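Local atomic coordinates of FAD-dependent oxidoreductase (Actinomadura kijaniata, PDB entry 4KCF), a protein that acts as a flavin-dependent N-oxygenase on a dTDP-linked amino sugar, probably on the route to the kijanose unit of kijanimicin. Residues D110-L115 with L232-S237; G159-H164 with K184-M189; S188-G193 with G238-V243. All coordinates share one frame; numbering follows the deposited sequence.

Overall arrangement
Along the chain the segments come in the order 110-115, 159-164, 184-189 overlapping 188-193, 232-237 and 238-243, and all three contacts touch the same FMN. Contact 1 ties the start of helix 111-133 to the loop before strand 240-244. Contacts 2 and 3 share S188 and M189 and reach the mixed sheet in which strands 178-187 and 240-244 are antiparallel neighbours. Their centres lie about 8 Å apart, whereas that of contact 1 is about 16 Å from contact 2 and about 13 Å from contact 3. S237 O and M189 N, 2.9 Å apart, probably form a hydrogen bond linking contact 1 to both others. The flavin site thus combines helical and sheet parts of an acyl-CoA dehydrogenase-type fold.

Contact 1 (D110-L115 with L232-S237); sequences DASTAL and LGMRAS. With FMN (flavin mononucleotide), chain C.
L115 and M234 meet each other at the rim of the flat isoalloxazine of FMN, where both touch the methyl C7M and neither is stacked on the ring. M234 CB lies close to the ring plane beyond C7M, 3.8 Å from it, while L115 CD2 stands off to one side of that plane, 3.7 Å from the same C7M. In this acyl-CoA dehydrogenase-type fold the contact joins the first turn of helix 111-133 to the loop that leads into strand 240-244, so a residue of each meets the dimethylbenzene end of the cofactor. The two side chains cross at about a right angle, with L115 CD2 resting 3.7 Å from M234 CG. The M234 chain bends at its second torsion (chi2 -52°), which turns its sulfur and terminal methyl back toward the helix start, where CE packs 3.8 Å from A111 CB. Behind M234 the chain makes a type I beta turn from M234 to S237, closed by S237 N donating to M234 O at 3.3 Å. S112 lies over this turn: its OG faces M234 CA, while its CB is 3.8 Å from A236 CB and 4.0 Å from S237 CB. The hydroxyl of S237 finds a partner outside the turn in T239 OG1, and R235 forms a salt bridge with D230. Helix 279-298 also covers this region, through V281 and Y282 on M234. At the N-cap, D110 OD1 accepts a weak bond from T113 N and a firmer one of 2.9 Å from T113 OG1, which reaches it on the anti side, 15° out of the carboxylate plane.

Contact 2 (G159-H164 with K184-M189); sequences GIKDHH and KTLVSM. With FMN (flavin mononucleotide), chain C; AKM ([(2R,4S,6R)-4-azanyl-4,6-dimethyl-5,5-bis(oxidanyl)oxan-2-yl] [[(2R,3S,5R)-5-[5-methyl-2,4-bis(oxidanylidene)pyrimidin-1-yl]-3-oxidanyl-oxolan-2-yl]methoxy-oxidanyl-phosphoryl] hydrogen phosphate), chain B.
A polar contact, with a single backbone bridge between D162 and K184 and a salt bridge between their side chains, joins the loop after strand 156-159 to strand 178-187. T185 N donates to K161 O at 2.8 Å, nearly along the C=O axis (174°). The ammonium of K184 takes three oxygens: D162 OD1 at 2.6 Å, met from above the carboxylate plane, I160 O at 2.8 Å, again from above the carbonyl plane, and N199 O from strand 195-202. A bend in the lysine chain (chi2 -50°) folds it back along the 159-162 loop, bringing CE to 3.3 Å from G159 O. A water accepts from K161 N and donates to T185 O at 2.6 Å, joining the backbones again. Outside the segments, K161 makes a cation-pi contact with W430, and T185 OG1 is bonded to D241 OD1. The segments also reach the cofactor: I160 N gives a weak bond to FMN O2 (3.2 Å), and S188 N a straighter one to FMN O4 (2.8 Å, 147°). Backbone donors following strands 156-159 and 178-187 thus bind both pyrimidine carbonyl oxygens, part of the middle domain's share of the flavin site in this acyl-CoA dehydrogenase-type fold.

Contact 3 (S188-G193 with G238-V243); sequences SMAPVG and GTVDIV. With FMN (flavin mononucleotide), chain C.
S188 OG donates to FMN N5 at 2.7 Å and lies 2.7 Å from T239 OG1, whose own proton may go to it or to S237 OG, so the hydroxyls form a chain behind the flavin nitrogen. T239 keeps OG1 beside the backbone N (chi1 -60°), toward S188, which swings the methyl CG2 to the flavin, 3.3 Å from FMN C6. T239 is also the centre of an inverse gamma turn, whose weak V240 N to G238 O bond measures 3.0 Å. That turn leads into strand 240-244 of the middle-domain sheet, while the run from S188 to P191 lies at 84° to that from G238 to I242, and a 3-10 segment begins at A190. G238 O accepts a second weak bond, from A190 N at 3.3 Å, and P191 CD lies 3.3 Å from the same G238 O. A glycine in place of P191 would probably leave the G238 carbonyl and CA without their ring contact and let the backbone there turn more easily. G238 sits at positive phi (72°), and a CB there would run into P191. A190 CB packs tightly on V240 CG2, at 3.5 Å.

Contact 1 (D110-L115 with L232-S237)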
loop_
_atom_site.group_PDB
_atom_site.type_symbol
_atom_site.label_atom_id
_atom_site.label_comp_id
_atom_site.label_asym_id
_atom_site.label_seq_id
_atom_site.Cartn_x
_atom_site.Cartn_y
_atom_site.Cartn_z
ATOM N N ASP A 110 13.686 -0.762 -5.622
ATOM C CA ASP A 110 12.804 -1.688 -6.348
ATOM C C ASP A 110 11.348 -1.431 -5.973
ATOM O O ASP A 110 11.008 -1.434 -4.784
ATOM C CB ASP A 110 13.185 -3.156 -6.071
ATOM C CG ASP A 110 12.255 -4.143 -6.728
ATOM O OD1 ASP A 110 11.496 -4.828 -6.013
ATOM O OD2 ASP A 110 12.270 -4.244 -7.969
ATOM N N ALA A 111 10.480 -1.211 -6.961
ATOM C CA ALA A 111 9.100 -0.817 -6.646
ATOM C C ALA A 111 8.334 -1.949 -6.017
ATOM O O ALA A 111 7.518 -1.714 -5.140
ATOM C CB ALA A 111 8.355 -0.340 -7.891
ATOM N N SER A 112 8.520 -3.186 -6.472
ATOM C CA SER A 112 7.768 -4.309 -5.872
ATOM C C SER A 112 8.018 -4.522 -4.377
ATOM O O SER A 112 7.120 -4.902 -3.650
ATOM C CB SER A 112 8.194 -5.652 -6.482
ATOM O OG SER A 112 7.844 -5.719 -7.846
ATOM N N THR A 113 9.239 -4.255 -3.936
ATOM C CA THR A 113 9.650 -4.473 -2.541
ATOM C C THR A 113 8.956 -3.407 -1.735
ATOM O O THR A 113 8.388 -3.687 -0.662
ATOM C CB THR A 113 11.182 -4.315 -2.430
ATOM O OG1 THR A 113 11.765 -5.372 -3.189
ATOM C CG2 THR A 113 11.709 -4.337 -1.014
ATOM N N ALA A 114 8.951 -2.201 -2.305
ATOM C CA ALA A 114 8.347 -1.044 -1.659
ATOM C C ALA A 114 6.859 -1.283 -1.457
ATOM O O ALA A 114 6.324 -0.898 -0.416
ATOM C CB ALA A 114 8.604 0.245 -2.499
ATOM N N LEU A 115 6.192 -1.832 -2.479
ATOM C CA LEU A 115 4.755 -2.109 -2.434
ATOM C C LEU A 115 4.441 -3.174 -1.362
ATOM O O LEU A 115 3.530 -2.995 -0.554
ATOM C CB LEU A 115 4.266 -2.546 -3.834
ATOM C CG LEU A 115 2.846 -3.107 -4.027
ATOM C CD1 LEU A 115 1.850 -2.081 -3.554
ATOM C CD2 LEU A 115 2.480 -3.604 -5.454
ATOM N N LEU A 232 2.332 -7.751 -15.213
ATOM C CA LEU A 232 2.996 -6.870 -16.206
ATOM C C LEU A 232 4.177 -6.192 -15.509
ATOM O O LEU A 232 5.327 -6.254 -15.957
ATOM C CB LEU A 232 2.081 -5.763 -16.785
ATOM C CG LEU A 232 2.728 -4.590 -17.565
ATOM C CD1 LEU A 232 3.521 -5.136 -18.746
ATOM C CD2 LEU A 232 1.676 -3.540 -17.988
ATOM N N GLY A 233 3.868 -5.532 -14.390
ATOM C CA GLY A 233 4.892 -5.044 -13.486
ATOM C C GLY A 233 4.635 -5.488 -12.052
ATOM O O GLY A 233 3.713 -6.259 -11.776
ATOM N N MET A 234 5.386 -4.896 -11.126
ATOM C CA MET A 234 5.318 -5.278 -9.703
ATOM C C MET A 234 5.459 -6.824 -9.677
ATOM O O MET A 234 4.789 -7.505 -8.916
ATOM C CB MET A 234 4.017 -4.838 -9.027
ATOM C CG MET A 234 3.805 -3.328 -8.887
ATOM S SD MET A 234 5.234 -2.518 -8.119
ATOM C CE MET A 234 4.606 -0.834 -7.888
ATOM N N ARG A 235 6.321 -7.361 -10.532
ATOM C CA ARG A 235 6.427 -8.796 -10.765
ATOM C C ARG A 235 6.968 -9.587 -9.568
ATOM O O ARG A 235 6.649 -10.778 -9.443
ATOM C CB ARG A 235 7.229 -9.078 -12.039
ATOM C CG ARG A 235 6.421 -8.787 -13.289
ATOM C CD ARG A 235 7.193 -9.061 -14.555
ATOM N NE ARG A 235 7.649 -10.449 -14.631
ATOM C CZ ARG A 235 6.917 -11.549 -14.831
ATOM N NH1 ARG A 235 5.602 -11.529 -14.983
ATOM N NH2 ARG A 235 7.525 -12.737 -14.913
ATOM N N ALA A 236 7.667 -8.902 -8.669
ATOM C CA ALA A 236 8.311 -9.495 -7.495
ATOM C C ALA A 236 7.533 -9.205 -6.213
ATOM O O ALA A 236 8.069 -9.492 -5.130
ATOM C CB ALA A 236 9.762 -8.996 -7.365
ATOM N N SER A 237 6.285 -8.733 -6.303
ATOM C CA SER A 237 5.611 -8.294 -5.096
ATOM C C SER A 237 4.865 -9.445 -4.420
ATOM O O SER A 237 4.248 -9.220 -3.381
ATOM C CB SER A 237 4.626 -7.128 -5.327
ATOM O OG SER A 237 3.628 -7.602 -6.225
HETATM N N1 FMN C . -5.196 -5.550 -2.762
HETATM C C2 FMN C . -5.165 -5.961 -1.467
HETATM O O2 FMN C . -6.268 -5.928 -0.852
HETATM N N3 FMN C . -3.995 -6.349 -0.889
HETATM C C4 FMN C . -2.893 -6.389 -1.671
HETATM O O4 FMN C . -1.711 -6.785 -1.123
HETATM C C4A FMN C . -2.910 -5.929 -3.011
HETATM N N5 FMN C . -1.800 -5.916 -3.815
HETATM C C5A FMN C . -1.915 -5.536 -5.118
HETATM C C6 FMN C . -0.773 -5.533 -5.920
HETATM C C7 FMN C . -0.854 -5.126 -7.264
HETATM C C7M FMN C . 0.376 -5.142 -8.133
HETATM C C8 FMN C . -2.152 -4.710 -7.836
HETATM C C8M FMN C . -2.326 -4.253 -9.269
HETATM C C9 FMN C . -3.249 -4.722 -6.985
HETATM C C9A FMN C . -3.154 -5.122 -5.637
HETATM N N10 FMN C . -4.267 -5.149 -4.852
HETATM C C10 FMN C . -4.116 -5.512 -3.557
HETATM C "C1'" FMN C . -5.639 -4.825 -5.291
HETATM C "C2'" FMN C . -6.181 -3.568 -5.970
HETATM O "O2'" FMN C . -6.122 -2.758 -4.797
HETATM C "C3'" FMN C . -7.534 -3.542 -6.743
HETATM O "O3'" FMN C . -8.660 -4.102 -6.026
HETATM C "C4'" FMN C . -7.729 -4.095 -8.183
HETATM O "O4'" FMN C . -6.641 -4.391 -9.098
#

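Contact 2 (G159-H164 with K184-M189)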
loop_
_atom_site.group_PDB
_atom_site.type_symbol
_atom_site.label_atom_id
_atom_site.label_comp_id
_atom_site.label_asym_id
_atom_site.label_seq_id
_atom_site.Cartn_x
_atom_site.Cartn_y
_atom_site.Cartn_z
ATOM N N GLY A 159 -5.999 -9.020 2.312
ATOM C CA GLY A 159 -6.783 -9.726 1.292
ATOM C C GLY A 159 -8.150 -9.080 1.139
ATOM O O GLY A 159 -9.057 -9.414 1.920
ATOM N N ILE A 160 -8.315 -8.150 0.184
ATOM C CA ILE A 160 -9.583 -7.416 0.117
ATOM C C ILE A 160 -10.511 -7.886 -0.992
ATOM O O ILE A 160 -11.711 -8.050 -0.779
ATOM C CB ILE A 160 -9.437 -5.863 -0.010
ATOM C CG1 ILE A 160 -8.681 -5.264 1.182
ATOM C CG2 ILE A 160 -10.797 -5.211 -0.324
ATOM C CD1 ILE A 160 -9.330 -5.267 2.560
ATOM N N LYS A 161 -9.957 -8.065 -2.185
ATOM C CA LYS A 161 -10.766 -8.309 -3.379
ATOM C C LYS A 161 -11.006 -9.795 -3.621
ATOM O O LYS A 161 -10.041 -10.547 -3.802
ATOM C CB LYS A 161 -10.039 -7.791 -4.625
ATOM C CG LYS A 161 -10.809 -7.930 -5.934
ATOM C CD LYS A 161 -10.052 -7.255 -7.075
ATOM C CE LYS A 161 -10.997 -6.334 -7.875
ATOM N NZ LYS A 161 -12.154 -7.101 -8.423
ATOM N N ASP A 162 -12.273 -10.185 -3.691
ATOM C CA ASP A 162 -12.635 -11.555 -4.069
ATOM C C ASP A 162 -12.232 -11.900 -5.494
ATOM O O ASP A 162 -12.328 -11.051 -6.389
ATOM C CB ASP A 162 -14.137 -11.790 -3.926
ATOM C CG ASP A 162 -14.577 -11.780 -2.495
ATOM O OD1 ASP A 162 -13.708 -12.078 -1.651
ATOM O OD2 ASP A 162 -15.752 -11.439 -2.213
ATOM N N HIS A 163 -11.727 -13.116 -5.677
ATOM C CA HIS A 163 -11.638 -13.743 -6.988
ATOM C C HIS A 163 -13.047 -13.821 -7.606
ATOM O O HIS A 163 -14.045 -13.870 -6.886
ATOM C CB HIS A 163 -10.911 -15.084 -6.863
ATOM C CG HIS A 163 -10.724 -15.811 -8.160
ATOM N ND1 HIS A 163 -9.568 -15.730 -8.907
ATOM C CD2 HIS A 163 -11.543 -16.655 -8.826
ATOM C CE1 HIS A 163 -9.677 -16.500 -9.974
ATOM N NE2 HIS A 163 -10.868 -17.073 -9.947
ATOM N N HIS A 164 -13.129 -13.777 -8.935
ATOM C CA HIS A 164 -14.407 -13.713 -9.651
ATOM C C HIS A 164 -15.299 -14.914 -9.332
ATOM O O HIS A 164 -16.523 -14.756 -9.250
ATOM C CB HIS A 164 -14.274 -13.431 -11.163
ATOM C CG HIS A 164 -13.612 -14.512 -11.968
ATOM N ND1 HIS A 164 -14.311 -15.563 -12.520
ATOM C CD2 HIS A 164 -12.321 -14.697 -12.338
ATOM C CE1 HIS A 164 -13.479 -16.354 -13.179
ATOM N NE2 HIS A 164 -12.262 -15.851 -13.085
ATOM N N LYS A 184 -9.302 -14.833 -2.226
ATOM C CA LYS A 184 -8.965 -13.431 -2.437
ATOM C C LYS A 184 -7.943 -13.449 -3.555
ATOM O O LYS A 184 -7.130 -14.375 -3.669
ATOM C CB LYS A 184 -8.374 -12.789 -1.178
ATOM C CG LYS A 184 -9.356 -12.493 -0.047
ATOM C CD LYS A 184 -10.592 -11.737 -0.576
ATOM C CE LYS A 184 -11.412 -11.230 0.595
ATOM N NZ LYS A 184 -12.670 -10.562 0.125
ATOM N N THR A 185 -8.003 -12.439 -4.413
ATOM C CA THR A 185 -6.981 -12.288 -5.438
ATOM C C THR A 185 -6.091 -11.081 -5.109
ATOM O O THR A 185 -6.514 -10.184 -4.383
ATOM C CB THR A 185 -7.588 -12.283 -6.878
ATOM O OG1 THR A 185 -6.523 -12.222 -7.840
ATOM C CG2 THR A 185 -8.566 -11.125 -7.059
ATOM N N LEU A 186 -4.855 -11.060 -5.595
ATOM C CA LEU A 186 -3.948 -9.901 -5.448
ATOM C C LEU A 186 -3.574 -9.683 -3.977
ATOM O O LEU A 186 -4.054 -8.748 -3.337
ATOM C CB LEU A 186 -4.537 -8.636 -6.108
ATOM C CG LEU A 186 -5.016 -8.881 -7.551
ATOM C CD1 LEU A 186 -5.801 -7.680 -8.084
ATOM C CD2 LEU A 186 -3.831 -9.150 -8.477
ATOM N N VAL A 187 -2.769 -10.572 -3.397
ATOM C CA VAL A 187 -2.418 -10.450 -1.984
ATOM C C VAL A 187 -0.914 -10.327 -1.970
ATOM O O VAL A 187 -0.224 -11.349 -1.950
ATOM C CB VAL A 187 -2.818 -11.684 -1.126
ATOM C CG1 VAL A 187 -2.537 -11.403 0.359
ATOM C CG2 VAL A 187 -4.320 -11.985 -1.266
ATOM N N SER A 188 -0.409 -9.099 -2.054
ATOM C CA SER A 188 1.029 -8.905 -2.134
ATOM C C SER A 188 1.642 -9.405 -0.822
ATOM O O SER A 188 0.972 -9.351 0.225
ATOM C CB SER A 188 1.341 -7.402 -2.273
ATOM O OG SER A 188 0.642 -6.927 -3.414
ATOM N N MET A 189 2.897 -9.839 -0.932
ATOM C CA MET A 189 3.756 -10.282 0.175
ATOM C C MET A 189 3.310 -11.650 0.689
ATOM O O MET A 189 3.823 -12.122 1.700
ATOM C CB MET A 189 3.832 -9.249 1.301
ATOM C CG MET A 189 4.960 -9.465 2.314
ATOM S SD MET A 189 5.122 -8.027 3.392
ATOM C CE MET A 189 3.513 -7.826 4.126
HETATM N N1 FMN C . -5.196 -5.550 -2.762
HETATM C C2 FMN C . -5.165 -5.961 -1.467
HETATM O O2 FMN C . -6.268 -5.928 -0.852
HETATM N N3 FMN C . -3.995 -6.349 -0.889
HETATM C C4 FMN C . -2.893 -6.389 -1.671
HETATM O O4 FMN C . -1.711 -6.785 -1.123
HETATM C C4A FMN C . -2.910 -5.929 -3.011
HETATM N N5 FMN C . -1.800 -5.916 -3.815
HETATM C C5A FMN C . -1.915 -5.536 -5.118
HETATM C C6 FMN C . -0.773 -5.533 -5.920
HETATM C C7 FMN C . -0.854 -5.126 -7.264
HETATM C C7M FMN C . 0.376 -5.142 -8.133
HETATM C C8 FMN C . -2.152 -4.710 -7.836
HETATM C C8M FMN C . -2.326 -4.253 -9.269
HETATM C C9 FMN C . -3.249 -4.722 -6.985
HETATM C C9A FMN C . -3.154 -5.122 -5.637
HETATM N N10 FMN C . -4.267 -5.149 -4.852
HETATM C C10 FMN C . -4.116 -5.512 -3.557
HETATM C "C1'" FMN C . -5.639 -4.825 -5.291
HETATM C "C2'" FMN C . -6.181 -3.568 -5.970
HETATM O "O2'" FMN C . -6.122 -2.758 -4.797
HETATM C "C3'" FMN C . -7.534 -3.542 -6.743
HETATM O "O3'" FMN C . -8.660 -4.102 -6.026
HETATM C "C4'" FMN C . -7.729 -4.095 -8.183
HETATM O "O4'" FMN C . -6.641 -4.391 -9.098
HETATM O O2P AKM B . -8.505 -0.007 4.480
HETATM P P AKM B . -9.259 -0.641 5.653
HETATM O O1P AKM B . -10.753 -0.758 5.565
HETATM O OPP AKM B . -8.730 -2.129 5.871
HETATM P P2 AKM B . -7.230 -2.687 5.819
HETATM O O3P AKM B . -7.324 -4.015 6.558
HETATM O O1 AKM B . -6.986 -3.030 4.277
HETATM C C1 AKM B . -6.156 -2.292 3.398
HETATM C C2 AKM B . -6.492 -2.637 1.937
HETATM C C3 AKM B . -5.368 -2.169 1.013
HETATM C C3M AKM B . -5.657 -0.669 0.882
HETATM N N3 AKM B . -5.478 -2.791 -0.314
HETATM C C4 AKM B . -3.966 -2.563 1.502
HETATM O O4A AKM B . -3.630 -3.898 1.086
HETATM O O4B AKM B . -2.978 -1.738 0.859
HETATM C C5 AKM B . -3.777 -2.856 2.991
HETATM C C6 AKM B . -2.475 -2.497 3.696
HETATM O O5 AKM B . -4.876 -2.680 3.882
HETATM O O4P AKM B . -6.132 -1.742 6.280
HETATM O "O5'" AKM B . -8.887 0.221 6.957
HETATM C "C5'" AKM B . -9.522 -0.164 8.175
HETATM C "C4'" AKM B . -8.482 0.178 9.227
HETATM C "C3'" AKM B . -8.866 -0.272 10.641
HETATM O "O3'" AKM B . -8.189 -1.492 10.905
HETATM C "C2'" AKM B . -8.333 0.804 11.572
HETATM C "C1'" AKM B . -7.911 1.957 10.658
HETATM O "O4'" AKM B . -8.350 1.599 9.331
HETATM N N11 AKM B . -8.429 3.290 10.991
HETATM C C21 AKM B . -7.564 4.283 11.164
HETATM O O21 AKM B . -6.234 4.030 11.103
HETATM N N31 AKM B . -7.940 5.540 11.454
HETATM C C41 AKM B . -9.256 5.809 11.529
HETATM O O41 AKM B . -9.705 7.058 11.796
HETATM C C51 AKM B . -10.255 4.750 11.298
HETATM C C5A AKM B . -11.721 5.074 11.369
HETATM C C61 AKM B . -9.763 3.483 11.036
HETATM O O HOH W 1 -6.964 -8.365 -2.554
#

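Contact 3 (S188-G193 with G238-V243)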
loop_
_atom_site.group_PDB
_atom_site.type_symbol
_atom_site.label_atom_id
_atom_site.label_comp_id
_atom_site.label_asym_id
_atom_site.label_seq_id
_atom_site.Cartn_x
_atom_site.Cartn_y
_atom_site.Cartn_z
ATOM N N SER A 188 -0.409 -9.099 -2.054
ATOM C CA SER A 188 1.029 -8.905 -2.134
ATOM C C SER A 188 1.642 -9.405 -0.822
ATOM O O SER A 188 0.972 -9.351 0.225
ATOM C CB SER A 188 1.341 -7.402 -2.273
ATOM O OG SER A 188 0.642 -6.927 -3.414
ATOM N N MET A 189 2.897 -9.839 -0.932
ATOM C CA MET A 189 3.756 -10.282 0.175
ATOM C C MET A 189 3.310 -11.650 0.689
ATOM O O MET A 189 3.823 -12.122 1.700
ATOM C CB MET A 189 3.832 -9.249 1.301
ATOM C CG MET A 189 4.960 -9.465 2.314
ATOM S SD MET A 189 5.122 -8.027 3.392
ATOM C CE MET A 189 3.513 -7.826 4.126
ATOM N N ALA A 190 2.401 -12.308 -0.023
ATOM C CA ALA A 190 1.740 -13.493 0.521
ATOM C C ALA A 190 2.706 -14.658 0.738
ATOM O O ALA A 190 2.577 -15.360 1.743
ATOM C CB ALA A 190 0.536 -13.916 -0.309
ATOM N N PRO A 191 3.686 -14.849 -0.168
ATOM C CA PRO A 191 4.573 -15.995 0.006
ATOM C C PRO A 191 5.307 -15.999 1.343
ATOM O O PRO A 191 5.869 -17.024 1.705
ATOM C CB PRO A 191 5.560 -15.869 -1.160
ATOM C CG PRO A 191 4.764 -15.124 -2.214
ATOM C CD PRO A 191 3.985 -14.122 -1.419
ATOM N N VAL A 192 5.302 -14.892 2.076
ATOM C CA VAL A 192 6.068 -14.805 3.318
ATOM C C VAL A 192 5.118 -14.375 4.418
ATOM O O VAL A 192 5.558 -14.137 5.541
ATOM C CB VAL A 192 7.311 -13.855 3.291
ATOM C CG1 VAL A 192 8.489 -14.383 2.469
ATOM C CG2 VAL A 192 6.965 -12.417 2.878
ATOM N N GLY A 193 3.822 -14.302 4.137
ATOM C CA GLY A 193 2.921 -13.759 5.134
ATOM C C GLY A 193 2.619 -14.775 6.232
ATOM O O GLY A 193 2.395 -15.966 5.968
ATOM N N GLY A 238 4.865 -10.638 -5.006
ATOM C CA GLY A 238 4.247 -11.786 -4.338
ATOM C C GLY A 238 2.739 -11.728 -4.312
ATOM O O GLY A 238 2.130 -12.156 -3.326
ATOM N N THR A 239 2.164 -11.200 -5.398
ATOM C CA THR A 239 0.770 -10.752 -5.400
ATOM C C THR A 239 -0.165 -11.880 -5.874
ATOM O O THR A 239 -0.918 -11.743 -6.851
ATOM C CB THR A 239 0.637 -9.392 -6.178
ATOM O OG1 THR A 239 1.451 -8.420 -5.511
ATOM C CG2 THR A 239 -0.794 -8.814 -6.212
ATOM N N VAL A 240 -0.125 -12.981 -5.120
ATOM C CA VAL A 240 -0.858 -14.209 -5.444
ATOM C C VAL A 240 -2.275 -14.267 -4.906
ATOM O O VAL A 240 -2.711 -13.375 -4.184
ATOM C CB VAL A 240 -0.100 -15.455 -4.948
ATOM C CG1 VAL A 240 1.253 -15.487 -5.599
ATOM C CG2 VAL A 240 -0.036 -15.438 -3.387
ATOM N N ASP A 241 -3.026 -15.284 -5.314
ATOM C CA ASP A 241 -4.364 -15.492 -4.772
ATOM C C ASP A 241 -4.188 -16.308 -3.499
ATOM O O ASP A 241 -3.199 -17.035 -3.375
ATOM C CB ASP A 241 -5.212 -16.301 -5.750
ATOM C CG ASP A 241 -5.752 -15.451 -6.890
ATOM O OD1 ASP A 241 -5.161 -14.413 -7.268
ATOM O OD2 ASP A 241 -6.843 -15.798 -7.378
ATOM N N ILE A 242 -5.148 -16.209 -2.587
ATOM C CA ILE A 242 -5.212 -17.107 -1.423
ATOM C C ILE A 242 -6.612 -17.720 -1.341
ATOM O O ILE A 242 -7.603 -17.051 -1.648
ATOM C CB ILE A 242 -4.789 -16.398 -0.121
ATOM C CG1 ILE A 242 -5.833 -15.347 0.258
ATOM C CG2 ILE A 242 -3.401 -15.796 -0.289
ATOM C CD1 ILE A 242 -5.336 -14.322 1.231
ATOM N N VAL A 243 -6.686 -18.996 -0.966
ATOM C CA VAL A 243 -7.945 -19.735 -0.928
ATOM C C VAL A 243 -8.332 -20.129 0.500
ATOM O O VAL A 243 -7.465 -20.498 1.276
ATOM C CB VAL A 243 -7.871 -20.957 -1.855
ATOM C CG1 VAL A 243 -9.181 -21.738 -1.830
ATOM C CG2 VAL A 243 -7.514 -20.502 -3.283
HETATM N N1 FMN C . -5.196 -5.550 -2.762
HETATM C C2 FMN C . -5.165 -5.961 -1.467
HETATM O O2 FMN C . -6.268 -5.928 -0.852
HETATM N N3 FMN C . -3.995 -6.349 -0.889
HETATM C C4 FMN C . -2.893 -6.389 -1.671
HETATM O O4 FMN C . -1.711 -6.785 -1.123
HETATM C C4A FMN C . -2.910 -5.929 -3.011
HETATM N N5 FMN C . -1.800 -5.916 -3.815
HETATM C C5A FMN C . -1.915 -5.536 -5.118
HETATM C C6 FMN C . -0.773 -5.533 -5.920
HETATM C C7 FMN C . -0.854 -5.126 -7.264
HETATM C C7M FMN C . 0.376 -5.142 -8.133
HETATM C C8 FMN C . -2.152 -4.710 -7.836
HETATM C C8M FMN C . -2.326 -4.253 -9.269
HETATM C C9 FMN C . -3.249 -4.722 -6.985
HETATM C C9A FMN C . -3.154 -5.122 -5.637
HETATM N N10 FMN C . -4.267 -5.149 -4.852
HETATM C C10 FMN C . -4.116 -5.512 -3.557
HETATM C "C1'" FMN C . -5.639 -4.825 -5.291
HETATM C "C2'" FMN C . -6.181 -3.568 -5.970
HETATM O "O2'" FMN C . -6.122 -2.758 -4.797
HETATM C "C3'" FMN C . -7.534 -3.542 -6.743
HETATM O "O3'" FMN C . -8.660 -4.102 -6.026
HETATM C "C4'" FMN C . -7.729 -4.095 -8.183
HETATM O "O4'" FMN C . -6.641 -4.391 -9.098
#